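Side-chain contacts in probable transcriptional regulator (Pseudomonas aeruginosa, PDB 2HR3), which probably binds DNA as a dimer and regulates transcription, as other members of the MarR family of winged-helix proteins do: residues 38-43 and 72-77; 54-59 and 92-97. All coordinates share one frame; numbering follows the deposited sequence.

Contact 1 of 2, residues 38-43 and 72-77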
ATOM      1  N   LEU A  38       4.136 -10.897   6.013  1.00 61.01           N
ATOM      2  CA  LEU A  38       3.711  -9.763   6.809  1.00 60.53           C
ATOM      3  C   LEU A  38       2.387  -9.177   6.369  1.00 58.96           C
ATOM      4  O   LEU A  38       1.562  -8.915   7.191  1.00 57.36           O
ATOM      5  CB  LEU A  38       4.749  -8.672   6.707  1.00 60.78           C
ATOM      6  CG  LEU A  38       4.859  -7.949   8.042  1.00 64.54           C
ATOM      7  CD1 LEU A  38       5.773  -8.663   9.067  1.00 61.74           C
ATOM      8  CD2 LEU A  38       5.300  -6.537   7.760  1.00 68.95           C
ATOM      9  N   VAL A  39       2.260  -8.933   5.066  1.00 58.61           N
ATOM     10  CA  VAL A  39       1.013  -8.496   4.425  1.00 59.17           C
ATOM     11  C   VAL A  39      -0.150  -9.406   4.809  1.00 57.97           C
ATOM     12  O   VAL A  39      -1.134  -8.928   5.334  1.00 58.09           O
ATOM     13  CB  VAL A  39       1.158  -8.531   2.854  1.00 60.02           C
ATOM     14  CG1 VAL A  39      -0.141  -8.411   2.168  1.00 60.14           C
ATOM     15  CG2 VAL A  39       2.125  -7.463   2.363  1.00 63.10           C
ATOM     16  N   VAL A  40      -0.006 -10.727   4.614  1.00 55.51           N
ATOM     17  CA  VAL A  40      -1.067 -11.644   5.006  1.00 54.44           C
ATOM     18  C   VAL A  40      -1.403 -11.471   6.495  1.00 53.84           C
ATOM     19  O   VAL A  40      -2.573 -11.311   6.884  1.00 54.28           O
ATOM     20  CB  VAL A  40      -0.699 -13.131   4.611  1.00 54.64           C
ATOM     21  CG1 VAL A  40      -1.709 -14.142   5.164  1.00 55.95           C
ATOM     22  CG2 VAL A  40      -0.599 -13.240   3.096  1.00 52.62           C
ATOM     23  N   LEU A  41      -0.378 -11.486   7.328  1.00 53.69           N
ATOM     24  CA  LEU A  41      -0.515 -11.310   8.797  1.00 53.96           C
ATOM     25  C   LEU A  41      -1.204 -10.036   9.215  1.00 53.97           C
ATOM     26  O   LEU A  41      -2.025  -9.990  10.166  1.00 54.21           O
ATOM     27  CB  LEU A  41       0.883 -11.274   9.428  1.00 54.34           C
ATOM     28  CG  LEU A  41       1.454 -12.354  10.374  1.00 54.89           C
ATOM     29  CD1 LEU A  41       0.982 -13.741  10.085  1.00 54.75           C
ATOM     30  CD2 LEU A  41       2.933 -12.219  10.381  1.00 56.84           C
ATOM     31  N   GLY A  42      -0.838  -8.967   8.522  1.00 53.54           N
ATOM     32  CA  GLY A  42      -1.357  -7.699   8.899  1.00 54.16           C
ATOM     33  C   GLY A  42      -2.797  -7.606   8.509  1.00 53.29           C
ATOM     34  O   GLY A  42      -3.554  -7.009   9.216  1.00 54.55           O
ATOM     35  N   ALA A  43      -3.114  -8.119   7.327  1.00 54.03           N
ATOM     36  CA  ALA A  43      -4.443  -8.307   6.873  1.00 56.93           C
ATOM     37  C   ALA A  43      -5.352  -9.069   7.831  1.00 58.98           C
ATOM     38  O   ALA A  43      -6.475  -8.640   8.095  1.00 62.05           O
ATOM     39  CB  ALA A  43      -4.411  -8.965   5.532  1.00 57.53           C
ATOM     40  N   ARG A  72      -0.437 -21.684   3.846  1.00 66.08           N
ATOM     41  CA  ARG A  72       0.384 -22.848   4.076  1.00 67.72           C
ATOM     42  C   ARG A  72       1.724 -22.543   4.732  1.00 67.25           C
ATOM     43  O   ARG A  72       2.082 -23.222   5.703  1.00 67.50           O
ATOM     44  CB  ARG A  72       0.559 -23.639   2.773  1.00 67.97           C
ATOM     45  CG  ARG A  72      -0.700 -24.484   2.441  1.00 70.09           C
ATOM     46  CD  ARG A  72      -0.463 -25.509   1.329  1.00 71.20           C
ATOM     47  NE  ARG A  72      -0.767 -24.960  -0.009  1.00 73.81           N
ATOM     48  CZ  ARG A  72       0.091 -24.314  -0.815  1.00 74.63           C
ATOM     49  NH1 ARG A  72       1.354 -24.061  -0.457  1.00 75.21           N
ATOM     50  NH2 ARG A  72      -0.328 -23.897  -2.009  1.00 75.66           N
ATOM     51  N   GLU A  73       2.461 -21.540   4.256  1.00 66.69           N
ATOM     52  CA  GLU A  73       3.796 -21.272   4.854  1.00 67.80           C
ATOM     53  C   GLU A  73       3.749 -20.756   6.287  1.00 66.74           C
ATOM     54  O   GLU A  73       4.596 -21.077   7.123  1.00 66.78           O
ATOM     55  CB  GLU A  73       4.586 -20.252   4.041  1.00 67.56           C
ATOM     56  CG  GLU A  73       4.599 -20.485   2.533  1.00 70.18           C
ATOM     57  CD  GLU A  73       5.255 -19.323   1.792  1.00 71.78           C
ATOM     58  OE1 GLU A  73       6.235 -18.782   2.354  1.00 76.53           O
ATOM     59  OE2 GLU A  73       4.777 -18.931   0.682  1.00 77.82           O
ATOM     60  N   LEU A  74       2.776 -19.884   6.523  1.00 66.43           N
ATOM     61  CA  LEU A  74       2.502 -19.281   7.828  1.00 65.78           C
ATOM     62  C   LEU A  74       2.170 -20.285   8.939  1.00 64.77           C
ATOM     63  O   LEU A  74       2.632 -20.100  10.053  1.00 64.72           O
ATOM     64  CB  LEU A  74       1.346 -18.267   7.699  1.00 65.90           C
ATOM     65  CG  LEU A  74       1.779 -16.943   7.071  1.00 66.75           C
ATOM     66  CD1 LEU A  74       0.558 -16.027   6.889  1.00 64.53           C
ATOM     67  CD2 LEU A  74       2.889 -16.255   7.919  1.00 65.10           C
ATOM     68  N   GLU A  75       1.343 -21.284   8.635  1.00 63.58           N
ATOM     69  CA  GLU A  75       1.097 -22.386   9.563  1.00 64.23           C
ATOM     70  C   GLU A  75       2.416 -23.141   9.822  1.00 62.21           C
ATOM     71  O   GLU A  75       2.799 -23.270  10.985  1.00 61.64           O
ATOM     72  CB  GLU A  75      -0.025 -23.360   9.102  1.00 64.18           C
ATOM     73  CG  GLU A  75      -1.467 -23.090   9.719  1.00 66.79           C
ATOM     74  CD  GLU A  75      -2.238 -24.411  10.195  1.00 67.56           C
ATOM     75  OE1 GLU A  75      -2.930 -25.036   9.356  1.00 71.39           O
ATOM     76  OE2 GLU A  75      -2.175 -24.822  11.400  1.00 68.57           O
ATOM     77  N   ARG A  76       3.120 -23.602   8.780  1.00 60.51           N
ATOM     78  CA  ARG A  76       4.389 -24.368   9.010  1.00 59.70           C
ATOM     79  C   ARG A  76       5.290 -23.606   9.990  1.00 58.35           C
ATOM     80  O   ARG A  76       5.841 -24.211  10.906  1.00 58.63           O
ATOM     81  CB  ARG A  76       5.162 -24.665   7.725  1.00 59.03           C
ATOM     82  CG  ARG A  76       4.444 -25.593   6.799  1.00 59.12           C
ATOM     83  N   GLY A  77       5.358 -22.279   9.830  1.00 56.52           N
ATOM     84  CA  GLY A  77       6.132 -21.407  10.709  1.00 55.26           C
ATOM     85  C   GLY A  77       5.465 -20.938  11.994  1.00 54.75           C
ATOM     86  O   GLY A  77       5.994 -20.056  12.667  1.00 54.04           O
TER
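Within 38-43, V40 is the first residue to meet L74: its CG1 lies 3.4 Å from L74 CD1, a close methyl contact, and V40 CB stands 3.9 Å from that same carbon. The valine reaches across with CG1 because this branch is anti to its backbone N (chi1 173°). One residue on, L41 meets the forked end of the same leucine. The bond from its backbone does not aim at helix 64-76, but the branch carrying CD1 swings over to it, and L41 CD1 lies against both methyls, 3.8 Å from L74 CD2 and 4.0 Å from L74 CD1. L74 CD1 is thus shared by V40 and L41, with both side chains crossing the leucine at a slant. No hydrogen bond links the segments, and all three residues are buried. L67, L70 and L71 of helix 64-76 pack on V40, while L79 and I80 touch both L41 and L74 and carry the apolar layer towards strand 80-83. This is hydrophobic core packing of a MarR-type winged helix-turn-helix domain, in which helix 64-76, by its place after helix 53-59, probably corresponds to the DNA-recognition helix.

Contact 2 of 2, residues 54-59 and 92-97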
ATOM      1  N   SER A  54     -11.122 -16.781   2.186  1.00 59.47           N
ATOM      2  CA  SER A  54     -11.921 -15.990   1.232  1.00 60.04           C
ATOM      3  C   SER A  54     -12.062 -14.524   1.586  1.00 59.57           C
ATOM      4  O   SER A  54     -11.961 -13.676   0.757  1.00 59.40           O
ATOM      5  CB  SER A  54     -13.331 -16.557   1.150  1.00 60.23           C
ATOM      6  OG  SER A  54     -13.387 -17.666   0.274  1.00 64.41           O
ATOM      7  N   GLU A  55     -12.333 -14.233   2.831  1.00 60.36           N
ATOM      8  CA  GLU A  55     -12.571 -12.882   3.198  1.00 61.94           C
ATOM      9  C   GLU A  55     -11.287 -12.091   3.093  1.00 63.51           C
ATOM     10  O   GLU A  55     -11.287 -10.911   2.736  1.00 63.45           O
ATOM     11  CB  GLU A  55     -13.099 -12.827   4.617  1.00 62.88           C
ATOM     12  CG  GLU A  55     -13.475 -11.439   5.057  1.00 65.81           C
ATOM     13  CD  GLU A  55     -13.848 -11.396   6.504  1.00 71.77           C
ATOM     14  OE1 GLU A  55     -14.165 -12.505   7.079  1.00 73.78           O
ATOM     15  OE2 GLU A  55     -13.800 -10.245   7.046  1.00 72.06           O
ATOM     16  N   LEU A  56     -10.198 -12.778   3.431  1.00 64.00           N
ATOM     17  CA  LEU A  56      -8.866 -12.275   3.413  1.00 63.26           C
ATOM     18  C   LEU A  56      -8.416 -12.031   1.973  1.00 63.66           C
ATOM     19  O   LEU A  56      -7.884 -10.946   1.669  1.00 62.12           O
ATOM     20  CB  LEU A  56      -7.973 -13.353   4.001  1.00 63.87           C
ATOM     21  CG  LEU A  56      -6.823 -13.061   4.948  1.00 62.13           C
ATOM     22  CD1 LEU A  56      -6.096 -14.433   5.164  1.00 60.28           C
ATOM     23  CD2 LEU A  56      -5.962 -12.041   4.375  1.00 60.23           C
ATOM     24  N   ALA A  57      -8.558 -13.050   1.115  1.00 62.80           N
ATOM     25  CA  ALA A  57      -8.280 -12.859  -0.292  1.00 63.85           C
ATOM     26  C   ALA A  57      -9.044 -11.614  -0.833  1.00 65.53           C
ATOM     27  O   ALA A  57      -8.430 -10.729  -1.459  1.00 66.47           O
ATOM     28  CB  ALA A  57      -8.639 -14.032  -1.059  1.00 63.64           C
ATOM     29  N   ALA A  58     -10.340 -11.513  -0.541  1.00 65.40           N
ATOM     30  CA  ALA A  58     -11.125 -10.422  -1.050  1.00 66.24           C
ATOM     31  C   ALA A  58     -10.628  -9.068  -0.590  1.00 67.02           C
ATOM     32  O   ALA A  58     -10.549  -8.147  -1.392  1.00 68.13           O
ATOM     33  CB  ALA A  58     -12.609 -10.584  -0.662  1.00 66.49           C
ATOM     34  N   ALA A  59     -10.301  -8.942   0.688  1.00 67.56           N
ATOM     35  CA  ALA A  59      -9.826  -7.697   1.272  1.00 68.14           C
ATOM     36  C   ALA A  59      -8.482  -7.257   0.759  1.00 70.05           C
ATOM     37  O   ALA A  59      -8.114  -6.080   0.871  1.00 70.73           O
ATOM     38  CB  ALA A  59      -9.727  -7.841   2.782  1.00 68.07           C
ATOM     39  N   THR A  92     -13.309 -22.740   7.367  1.00 61.89           N
ATOM     40  CA  THR A  92     -11.963 -22.633   7.931  1.00 60.95           C
ATOM     41  C   THR A  92     -11.585 -21.163   8.155  1.00 60.18           C
ATOM     42  O   THR A  92     -11.761 -20.313   7.280  1.00 58.80           O
ATOM     43  CB  THR A  92     -10.913 -23.353   7.010  1.00 60.99           C
ATOM     44  OG1 THR A  92     -10.699 -24.692   7.483  1.00 62.22           O
ATOM     45  CG2 THR A  92      -9.569 -22.651   6.998  1.00 62.13           C
ATOM     46  N   ARG A  93     -11.066 -20.904   9.346  1.00 58.99           N
ATOM     47  CA  ARG A  93     -10.812 -19.604   9.836  1.00 58.78           C
ATOM     48  C   ARG A  93      -9.355 -19.579  10.302  1.00 58.43           C
ATOM     49  O   ARG A  93      -8.866 -20.555  10.854  1.00 58.68           O
ATOM     50  CB  ARG A  93     -11.774 -19.291  10.968  1.00 58.80           C
ATOM     51  CG  ARG A  93     -13.201 -19.737  10.664  1.00 62.85           C
ATOM     52  CD  ARG A  93     -14.235 -18.786  11.201  1.00 66.59           C
ATOM     53  NE  ARG A  93     -14.101 -17.489  10.544  1.00 70.00           N
ATOM     54  CZ  ARG A  93     -15.044 -16.560  10.539  1.00 69.89           C
ATOM     55  NH1 ARG A  93     -16.191 -16.776  11.171  1.00 71.14           N
ATOM     56  NH2 ARG A  93     -14.839 -15.423   9.905  1.00 69.36           N
ATOM     57  N   VAL A  94      -8.658 -18.482  10.028  1.00 57.37           N
ATOM     58  CA  VAL A  94      -7.277 -18.331  10.444  1.00 57.05           C
ATOM     59  C   VAL A  94      -7.160 -17.156  11.388  1.00 55.43           C
ATOM     60  O   VAL A  94      -7.863 -16.172  11.255  1.00 55.23           O
ATOM     61  CB  VAL A  94      -6.250 -18.211   9.242  1.00 57.57           C
ATOM     62  CG1 VAL A  94      -6.279 -19.556   8.412  1.00 58.14           C
ATOM     63  CG2 VAL A  94      -6.560 -17.041   8.358  1.00 56.59           C
ATOM     64  N   SER A  95      -6.273 -17.341  12.346  1.00 54.37           N
ATOM     65  CA  SER A  95      -5.923 -16.420  13.380  1.00 54.23           C
ATOM     66  C   SER A  95      -4.415 -16.262  13.555  1.00 53.80           C
ATOM     67  O   SER A  95      -3.615 -17.116  13.206  1.00 52.67           O
ATOM     68  CB  SER A  95      -6.458 -16.938  14.689  1.00 54.28           C
ATOM     69  OG  SER A  95      -7.717 -16.371  14.873  1.00 55.78           O
ATOM     70  N   LEU A  96      -4.036 -15.137  14.133  1.00 54.23           N
ATOM     71  CA  LEU A  96      -2.675 -14.973  14.529  1.00 54.16           C
ATOM     72  C   LEU A  96      -2.460 -15.876  15.735  1.00 53.72           C
ATOM     73  O   LEU A  96      -3.305 -15.942  16.641  1.00 52.27           O
ATOM     74  CB  LEU A  96      -2.396 -13.532  14.877  1.00 54.01           C
ATOM     75  CG  LEU A  96      -2.431 -12.504  13.741  1.00 54.91           C
ATOM     76  CD1 LEU A  96      -1.381 -11.506  14.039  1.00 56.02           C
ATOM     77  CD2 LEU A  96      -2.167 -13.041  12.364  1.00 56.48           C
ATOM     78  N   SER A  97      -1.342 -16.597  15.703  1.00 53.83           N
ATOM     79  CA  SER A  97      -0.784 -17.204  16.909  1.00 53.71           C
ATOM     80  C   SER A  97      -0.100 -16.051  17.652  1.00 54.74           C
ATOM     81  O   SER A  97       0.157 -14.994  17.065  1.00 54.85           O
ATOM     82  CB  SER A  97       0.210 -18.314  16.564  1.00 52.94           C
ATOM     83  OG  SER A  97       1.448 -17.817  16.104  1.00 48.62           O
TER
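L56 projects from helix 53-59 onto V94 of strand 93-96, its CD1 resting 4.1 Å from V94 CG2. The two side chains cross at about a right angle, so the overlap amounts to one methyl set against another rather than two chains lying alongside. In V94, CG1 is the branch anti to the carbonyl carbon (chi1 -63°), which leaves CG2 between the backbone N and the carbonyl carbon, facing L56. Both residues are buried, and I44 of helix 32-46 touches each of them; L67 and L71 of helix 64-76 also pack on L56, so that its own helix meets helices 32-46 and 64-76 and the strand through it.

Strand 93-96 pairs antiparallel with strand 80-83, and the two form the β-hairpin wing of the winged helix-turn-helix domain. By its order in the chain, helix 53-59 would be the first helix of the helix-turn-helix, followed by helix 64-76, so the L56–V94 pair joins the wing to that motif. The backbone of V94 is also hydrogen-bonded to V51, just before helix 53-59.

At the more open margin, E55 and R93 face each other with opposite charges. E55 runs out straight, with CG anti to the backbone N (chi1 -176°), whereas R93 is bent at its second and third torsions and brings the guanidinium round towards the helix. The carboxylate oxygen OE1 of E55 lies near the guanidinium plane, at its edge, 4.1 Å from R93 NH2. That is too long for a salt bridge, and the two planar groups are turned 59° apart, so any attraction is probably a loose, long-range one. R93 NE also makes a long, weak ion pair with D50 OD2.

Contact 1 and contact 2 lie in one winged helix-turn-helix domain, their centres about 10 Å apart, and they touch directly. A43 CB packs 3.6 Å from L56 CD2, and the backbone oxygen L41 O lies 3.8 Å from L96 CD2. Helix 32-46 therefore lies against both: segment 38-43 meets helix 64-76 in contact 1, and the same segment backs L56 of contact 2 and L96 of its strand. L71 of helix 64-76 joins them too, touching V40 and L56. Along the chain the segments of the two contacts alternate. In this family, the recognition helix and wing would be expected to face DNA.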